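Local coordinates for SCARECROW-LIKE protein 7 (Oryza sativa Japonica Group, PDB 5HYZ) that probably acts as a GRAS-family transcription factor in plant development and abiotic stress resistance, and binds DNA in vitro through its GRAS domain, at residues Ile118-Gln129 against Thr163-Leu174. Numbering follows the deposited sequence.
Sequences IVQGIQWAALLQ and TNTRLRDFAKLL
Two neighbouring helices of the Rossmann-like core of the GRAS domain meet here: their segments 122-129 and 163-174 run almost parallel, 12° apart with axes 10.1 Å from each other, and Leu167, Phe170 and Leu174 of the second pack on Ala125 and Leu128 of the first. At the N-terminal end of helix 122-129 the N-cap Gly121, with no side chain, lets the two segments close in: Thr163 CG2 lies 3.7 Å from Gly121 N, and Leu167 CD2 reaches 3.6 Å from Gly121 O, beside the first turn. Two waters bridge the same corner, one joining Thr163 OG1 to Val119 O, the other accepting from Gly121 N and bonded to that hydroxyl, which also pairs with Ser159 O. Further along, Phe170 has CG anti to its backbone N (chi1 -171°), which lays the ring against helix 122-129; Ala125 CB sits over one face near the rim, Leu128 CB lies at the ring edge, and Phe170 CE2 comes within 3.3 Å of Ala125 O. Leu174 CD1 then packs at 3.5 Å on Leu128 CB, while its CD2 meets Gln129 OE1. That amide oxygen is hydrogen-bonded to Ser334 of the second subunit, whose Trp341 packs on Ala125, so the homodimer interface runs along this helix pair. Strands 110-118 and 141-148 precede the two helices, giving successive beta-alpha units on the parallel part of a mixed, Rossmann-type sheet.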
ATOM      1  N   ILE A 118      -0.079 -19.042  -8.927  1.00 14.37           N
ATOM      2  CA  ILE A 118      -0.106 -17.602  -9.202  1.00 13.94           C
ATOM      3  C   ILE A 118      -1.536 -17.048  -9.293  1.00 16.27           C
ATOM      4  O   ILE A 118      -2.421 -17.699  -9.795  1.00 15.77           O
ATOM      5  CB  ILE A 118       0.678 -17.262 -10.498  1.00 15.48           C
ATOM      6  CG1 ILE A 118       0.735 -15.755 -10.761  1.00 16.76           C
ATOM      7  CG2 ILE A 118       0.020 -17.931 -11.741  1.00 12.84           C
ATOM      8  CD1 ILE A 118       1.870 -15.397 -11.734  1.00 16.40           C
ATOM      9  N   VAL A 119      -1.769 -15.844  -8.760  1.00 16.79           N
ATOM     10  CA  VAL A 119      -3.085 -15.211  -8.908  1.00 18.09           C
ATOM     11  C   VAL A 119      -2.953 -14.049  -9.912  1.00 22.80           C
ATOM     12  O   VAL A 119      -3.381 -14.151 -11.028  1.00 25.04           O
ATOM     13  CB  VAL A 119      -3.645 -14.701  -7.512  1.00 20.79           C
ATOM     14  CG1 VAL A 119      -5.011 -14.045  -7.733  1.00 18.12           C
ATOM     15  CG2 VAL A 119      -3.747 -15.917  -6.565  1.00 21.04           C
ATOM     16  N   GLN A 120      -2.298 -12.976  -9.527  1.00 18.73           N
ATOM     17  CA  GLN A 120      -2.078 -11.815 -10.389  1.00 21.16           C
ATOM     18  C   GLN A 120      -0.545 -11.616 -10.379  1.00 19.21           C
ATOM     19  O   GLN A 120       0.236 -12.359  -9.795  1.00 25.57           O
ATOM     20  CB  GLN A 120      -2.763 -10.533  -9.896  1.00 31.95           C
ATOM     21  CG  GLN A 120      -4.306 -10.406 -10.055  1.00 47.32           C
ATOM     22  CD  GLN A 120      -4.878 -10.720 -11.459  1.00 47.24           C
ATOM     23  OE1 GLN A 120      -5.263 -11.850 -11.735  1.00 54.13           O
ATOM     24  NE2 GLN A 120      -4.993  -9.704 -12.307  1.00 45.52           N
ATOM     25  N   GLY A 121      -0.091 -10.619 -11.052  1.00 19.84           N
ATOM     26  CA  GLY A 121       1.367 -10.648 -11.100  1.00 21.48           C
ATOM     27  C   GLY A 121       2.119  -9.885 -10.019  1.00 15.18           C
ATOM     28  O   GLY A 121       3.330  -9.785 -10.080  1.00 12.62           O
ATOM     29  N   ILE A 122       1.418  -9.353  -9.032  1.00 12.79           N
ATOM     30  CA  ILE A 122       2.093  -8.277  -8.245  1.00 11.25           C
ATOM     31  C   ILE A 122       3.293  -8.776  -7.440  1.00 11.05           C
ATOM     32  O   ILE A 122       4.292  -8.050  -7.314  1.00 12.62           O
ATOM     33  CB  ILE A 122       1.066  -7.550  -7.344  1.00 17.00           C
ATOM     34  CG1 ILE A 122       1.708  -6.214  -6.858  1.00 20.69           C
ATOM     35  CG2 ILE A 122       0.654  -8.438  -6.222  1.00 18.41           C
ATOM     36  CD1 ILE A 122       0.752  -5.257  -6.117  1.00 27.54           C
ATOM     37  N   GLN A 123       3.254 -10.038  -6.943  1.00  7.32           N
ATOM     38  CA  GLN A 123       4.456 -10.521  -6.252  1.00  9.91           C
ATOM     39  C   GLN A 123       5.683 -10.430  -7.155  1.00 11.47           C
ATOM     40  O   GLN A 123       6.792 -10.085  -6.746  1.00 12.90           O
ATOM     41  CB  GLN A 123       4.265 -12.003  -5.803  1.00 12.08           C
ATOM     42  CG  GLN A 123       5.529 -12.508  -5.007  1.00  8.44           C
ATOM     43  CD  GLN A 123       5.338 -13.909  -4.338  1.00 12.96           C
ATOM     44  OE1 GLN A 123       4.293 -14.579  -4.496  1.00 12.11           O
ATOM     45  NE2 GLN A 123       6.362 -14.343  -3.648  1.00 11.28           N
ATOM     46  N   TRP A 124       5.493 -10.806  -8.437  1.00  7.84           N
ATOM     47  CA  TRP A 124       6.651 -10.842  -9.301  1.00  9.53           C
ATOM     48  C   TRP A 124       7.037  -9.498  -9.832  1.00  7.84           C
ATOM     49  O   TRP A 124       8.203  -9.290 -10.125  1.00 10.93           O
ATOM     50  CB  TRP A 124       6.380 -11.866 -10.474  1.00  9.96           C
ATOM     51  CG  TRP A 124       5.995 -13.180  -9.837  1.00  9.49           C
ATOM     52  CD1 TRP A 124       4.861 -13.916 -10.087  1.00 10.79           C
ATOM     53  CD2 TRP A 124       6.689 -13.858  -8.743  1.00  9.77           C
ATOM     54  NE1 TRP A 124       4.820 -15.012  -9.249  1.00 14.17           N
ATOM     55  CE2 TRP A 124       5.911 -15.000  -8.420  1.00 12.71           C
ATOM     56  CE3 TRP A 124       7.883 -13.610  -8.029  1.00 10.05           C
ATOM     57  CZ2 TRP A 124       6.262 -15.888  -7.395  1.00 11.66           C
ATOM     58  CZ3 TRP A 124       8.238 -14.484  -6.949  1.00  9.68           C
ATOM     59  CH2 TRP A 124       7.410 -15.637  -6.661  1.00 11.05           C
ATOM     60  N   ALA A 125       6.092  -8.590  -9.946  1.00 11.05           N
ATOM     61  CA  ALA A 125       6.478  -7.217 -10.297  1.00 12.20           C
ATOM     62  C   ALA A 125       7.349  -6.633  -9.164  1.00 10.99           C
ATOM     63  O   ALA A 125       8.404  -6.038  -9.418  1.00 10.52           O
ATOM     64  CB  ALA A 125       5.237  -6.365 -10.521  1.00 13.06           C
ATOM     65  N   ALA A 126       6.942  -6.912  -7.923  1.00 10.48           N
ATOM     66  CA  ALA A 126       7.748  -6.462  -6.792  1.00 10.37           C
ATOM     67  C   ALA A 126       9.140  -7.104  -6.798  1.00 10.58           C
ATOM     68  O   ALA A 126      10.191  -6.448  -6.521  1.00 10.98           O
ATOM     69  CB  ALA A 126       6.970  -6.742  -5.459  1.00 10.44           C
ATOM     70  N   LEU A 127       9.189  -8.409  -7.076  1.00 10.18           N
ATOM     71  CA  LEU A 127      10.465  -9.073  -7.084  1.00  9.33           C
ATOM     72  C   LEU A 127      11.358  -8.549  -8.227  1.00 10.62           C
ATOM     73  O   LEU A 127      12.554  -8.381  -8.065  1.00 12.33           O
ATOM     74  CB  LEU A 127      10.284 -10.624  -7.274  1.00  8.68           C
ATOM     75  CG  LEU A 127      11.656 -11.326  -7.199  1.00 12.28           C
ATOM     76  CD1 LEU A 127      12.203 -11.441  -5.739  1.00 14.44           C
ATOM     77  CD2 LEU A 127      11.580 -12.773  -7.740  1.00 14.98           C
ATOM     78  N   LEU A 128      10.772  -8.327  -9.389  1.00 10.37           N
ATOM     79  CA  LEU A 128      11.575  -7.798 -10.515  1.00 10.31           C
ATOM     80  C   LEU A 128      12.210  -6.451 -10.125  1.00 12.56           C
ATOM     81  O   LEU A 128      13.385  -6.194 -10.361  1.00 14.45           O
ATOM     82  CB  LEU A 128      10.680  -7.615 -11.737  1.00 12.25           C
ATOM     83  CG  LEU A 128      10.359  -8.948 -12.470  1.00 15.05           C
ATOM     84  CD1 LEU A 128       9.220  -8.728 -13.542  1.00 13.66           C
ATOM     85  CD2 LEU A 128      11.644  -9.516 -13.090  1.00 20.06           C
ATOM     86  N   GLN A 129      11.399  -5.589  -9.551  1.00 11.57           N
ATOM     87  CA  GLN A 129      11.953  -4.294  -9.089  1.00 13.25           C
ATOM     88  C   GLN A 129      13.107  -4.475  -8.100  1.00 15.20           C
ATOM     89  O   GLN A 129      14.203  -3.830  -8.195  1.00 17.13           O
ATOM     90  CB  GLN A 129      10.826  -3.485  -8.461  1.00 10.64           C
ATOM     91  CG  GLN A 129      11.274  -2.069  -7.870  1.00 14.51           C
ATOM     92  CD  GLN A 129      11.549  -1.082  -8.970  1.00 22.53           C
ATOM     93  OE1 GLN A 129      11.103  -1.241 -10.097  1.00 17.85           O
ATOM     94  NE2 GLN A 129      12.313  -0.020  -8.642  1.00 24.65           N
ATOM     95  N   THR A 163      -1.811 -11.101 -17.166  1.00 13.55           N
ATOM     96  CA  THR A 163      -0.668 -11.036 -16.216  1.00 11.87           C
ATOM     97  C   THR A 163       0.679 -11.183 -16.944  1.00 12.76           C
ATOM     98  O   THR A 163       1.654 -10.518 -16.664  1.00 10.34           O
ATOM     99  CB  THR A 163      -0.817 -12.130 -15.159  1.00 15.32           C
ATOM    100  OG1 THR A 163      -1.946 -11.850 -14.343  1.00 17.18           O
ATOM    101  CG2 THR A 163       0.461 -12.326 -14.291  1.00 12.37           C
ATOM    102  N   ASN A 164       0.741 -12.124 -17.881  1.00  9.14           N
ATOM    103  CA  ASN A 164       1.917 -12.274 -18.688  1.00  9.96           C
ATOM    104  C   ASN A 164       2.303 -10.989 -19.385  1.00 12.30           C
ATOM    105  O   ASN A 164       3.445 -10.521 -19.309  1.00 10.79           O
ATOM    106  CB  ASN A 164       1.614 -13.421 -19.716  1.00  8.73           C
ATOM    107  CG  ASN A 164       2.829 -13.931 -20.448  1.00 13.84           C
ATOM    108  OD1 ASN A 164       3.863 -13.298 -20.500  1.00 13.59           O
ATOM    109  ND2 ASN A 164       2.668 -15.120 -21.106  1.00 14.19           N
ATOM    110  N   THR A 165       1.338 -10.406 -20.090  1.00  9.40           N
ATOM    111  CA  THR A 165       1.584  -9.138 -20.761  1.00 10.75           C
ATOM    112  C   THR A 165       2.036  -8.057 -19.815  1.00 11.36           C
ATOM    113  O   THR A 165       3.017  -7.374 -20.071  1.00 12.92           O
ATOM    114  CB  THR A 165       0.319  -8.678 -21.492  1.00 14.80           C
ATOM    115  OG1 THR A 165       0.149  -9.629 -22.563  1.00 14.56           O
ATOM    116  CG2 THR A 165       0.526  -7.304 -22.109  1.00 18.23           C
ATOM    117  N   ARG A 166       1.345  -7.973 -18.690  1.00 10.19           N
ATOM    118  CA  ARG A 166       1.692  -6.923 -17.746  1.00 11.24           C
ATOM    119  C   ARG A 166       3.106  -7.082 -17.180  1.00 12.12           C
ATOM    120  O   ARG A 166       3.852  -6.099 -17.060  1.00 13.35           O
ATOM    121  CB  ARG A 166       0.633  -6.917 -16.645  1.00 13.98           C
ATOM    122  CG  ARG A 166       0.268  -5.578 -16.200  1.00 27.15           C
ATOM    123  CD  ARG A 166      -0.843  -5.581 -15.133  1.00 26.76           C
ATOM    124  NE  ARG A 166      -0.772  -4.280 -14.474  1.00 33.04           N
ATOM    125  CZ  ARG A 166      -1.444  -3.955 -13.379  1.00 25.11           C
ATOM    126  NH1 ARG A 166      -2.226  -4.849 -12.809  1.00 29.05           N
ATOM    127  NH2 ARG A 166      -1.308  -2.750 -12.870  1.00 30.58           N
ATOM    128  N   LEU A 167       3.494  -8.315 -16.827  1.00 10.61           N
ATOM    129  CA  LEU A 167       4.840  -8.533 -16.325  1.00 10.27           C
ATOM    130  C   LEU A 167       5.919  -8.317 -17.381  1.00 10.90           C
ATOM    131  O   LEU A 167       6.996  -7.791 -17.109  1.00 10.81           O
ATOM    132  CB  LEU A 167       5.038  -9.955 -15.765  1.00  9.11           C
ATOM    133  CG  LEU A 167       4.242 -10.197 -14.471  1.00 10.26           C
ATOM    134  CD1 LEU A 167       4.317 -11.718 -14.137  1.00 10.73           C
ATOM    135  CD2 LEU A 167       4.931  -9.386 -13.319  1.00 10.12           C
ATOM    136  N   ARG A 168       5.633  -8.723 -18.630  1.00 10.63           N
ATOM    137  CA  ARG A 168       6.630  -8.506 -19.675  1.00  9.36           C
ATOM    138  C   ARG A 168       6.801  -7.012 -19.962  1.00 10.10           C
ATOM    139  O   ARG A 168       7.930  -6.552 -20.159  1.00 13.43           O
ATOM    140  CB  ARG A 168       6.197  -9.257 -20.979  1.00 12.03           C
ATOM    141  CG  ARG A 168       6.442 -10.775 -20.877  1.00 11.52           C
ATOM    142  CD  ARG A 168       5.771 -11.521 -22.157  1.00 14.14           C
ATOM    143  NE  ARG A 168       5.986 -13.003 -22.053  1.00 16.19           N
ATOM    144  CZ  ARG A 168       7.088 -13.607 -22.454  1.00 19.75           C
ATOM    145  NH1 ARG A 168       8.092 -12.890 -22.996  1.00 15.99           N
ATOM    146  NH2 ARG A 168       7.191 -14.925 -22.320  1.00 16.14           N
ATOM    147  N   ASP A 169       5.699  -6.251 -19.930  1.00 13.12           N
ATOM    148  CA  ASP A 169       5.808  -4.770 -20.141  1.00 13.21           C
ATOM    149  C   ASP A 169       6.635  -4.140 -19.007  1.00 16.03           C
ATOM    150  O   ASP A 169       7.493  -3.247 -19.191  1.00 12.29           O
ATOM    151  CB  ASP A 169       4.430  -4.099 -20.226  1.00 14.58           C
ATOM    152  CG  ASP A 169       3.676  -4.455 -21.530  1.00 25.87           C
ATOM    153  OD1 ASP A 169       4.300  -5.020 -22.464  1.00 26.05           O
ATOM    154  OD2 ASP A 169       2.459  -4.206 -21.580  1.00 29.41           O
ATOM    155  N   PHE A 170       6.405  -4.659 -17.784  1.00 13.21           N
ATOM    156  CA  PHE A 170       7.174  -4.126 -16.637  1.00 12.24           C
ATOM    157  C   PHE A 170       8.659  -4.400 -16.722  1.00 12.73           C
ATOM    158  O   PHE A 170       9.544  -3.533 -16.455  1.00 12.95           O
ATOM    159  CB  PHE A 170       6.569  -4.741 -15.351  1.00 13.79           C
ATOM    160  CG  PHE A 170       7.096  -4.124 -14.062  1.00 11.96           C
ATOM    161  CD1 PHE A 170       6.633  -2.895 -13.658  1.00 19.25           C
ATOM    162  CD2 PHE A 170       8.042  -4.802 -13.269  1.00 14.89           C
ATOM    163  CE1 PHE A 170       7.106  -2.310 -12.503  1.00 18.24           C
ATOM    164  CE2 PHE A 170       8.546  -4.191 -12.099  1.00 13.10           C
ATOM    165  CZ  PHE A 170       8.031  -2.959 -11.724  1.00 15.13           C
ATOM    166  N   ALA A 171       8.985  -5.641 -17.108  1.00 11.02           N
ATOM    167  CA  ALA A 171      10.369  -6.016 -17.248  1.00 10.53           C
ATOM    168  C   ALA A 171      11.071  -5.152 -18.315  1.00  9.13           C
ATOM    169  O   ALA A 171      12.265  -4.899 -18.192  1.00 12.84           O
ATOM    170  CB  ALA A 171      10.499  -7.533 -17.642  1.00 11.87           C
ATOM    171  N   LYS A 172      10.345  -4.806 -19.387  1.00 11.29           N
ATOM    172  CA  LYS A 172      10.963  -3.875 -20.378  1.00 14.20           C
ATOM    173  C   LYS A 172      11.426  -2.563 -19.712  1.00 15.19           C
ATOM    174  O   LYS A 172      12.522  -2.049 -20.032  1.00 14.57           O
ATOM    175  CB  LYS A 172       9.995  -3.557 -21.479  1.00 15.91           C
ATOM    176  CG  LYS A 172       9.820  -4.767 -22.364  1.00 17.94           C
ATOM    177  CD  LYS A 172       8.729  -4.440 -23.381  1.00 23.55           C
ATOM    178  CE  LYS A 172       8.421  -5.660 -24.261  1.00 27.24           C
ATOM    179  NZ  LYS A 172       7.115  -5.372 -24.891  1.00 39.57           N
ATOM    180  N   LEU A 173      10.621  -2.080 -18.764  1.00 13.87           N
ATOM    181  CA  LEU A 173      10.989  -0.823 -18.063  1.00 16.12           C
ATOM    182  C   LEU A 173      12.156  -0.980 -17.090  1.00 19.48           C
ATOM    183  O   LEU A 173      12.685   0.010 -16.579  1.00 18.31           O
ATOM    184  CB  LEU A 173       9.792  -0.304 -17.286  1.00 18.50           C
ATOM    185  CG  LEU A 173       8.558   0.014 -18.090  1.00 28.23           C
ATOM    186  CD1 LEU A 173       7.481   0.512 -17.128  1.00 28.27           C
ATOM    187  CD2 LEU A 173       8.860   1.009 -19.173  1.00 31.91           C
ATOM    188  N   LEU A 174      12.557  -2.230 -16.818  1.00 13.71           N
ATOM    189  CA  LEU A 174      13.800  -2.489 -16.085  1.00 12.21           C
ATOM    190  C   LEU A 174      15.010  -2.835 -16.907  1.00 17.12           C
ATOM    191  O   LEU A 174      16.088  -3.021 -16.344  1.00 15.88           O
ATOM    192  CB  LEU A 174      13.589  -3.665 -15.089  1.00 16.47           C
ATOM    193  CG  LEU A 174      12.387  -3.524 -14.156  1.00 19.25           C
ATOM    194  CD1 LEU A 174      12.081  -4.928 -13.525  1.00 16.74           C
ATOM    195  CD2 LEU A 174      12.643  -2.499 -13.064  1.00 17.14           C
TER
HETATM  196  O   HOH W   1      -3.460 -14.100 -13.704  1.00 18.55           O
HETATM  197  O   HOH W   2      -1.482  -8.984 -13.200  1.00 28.42           O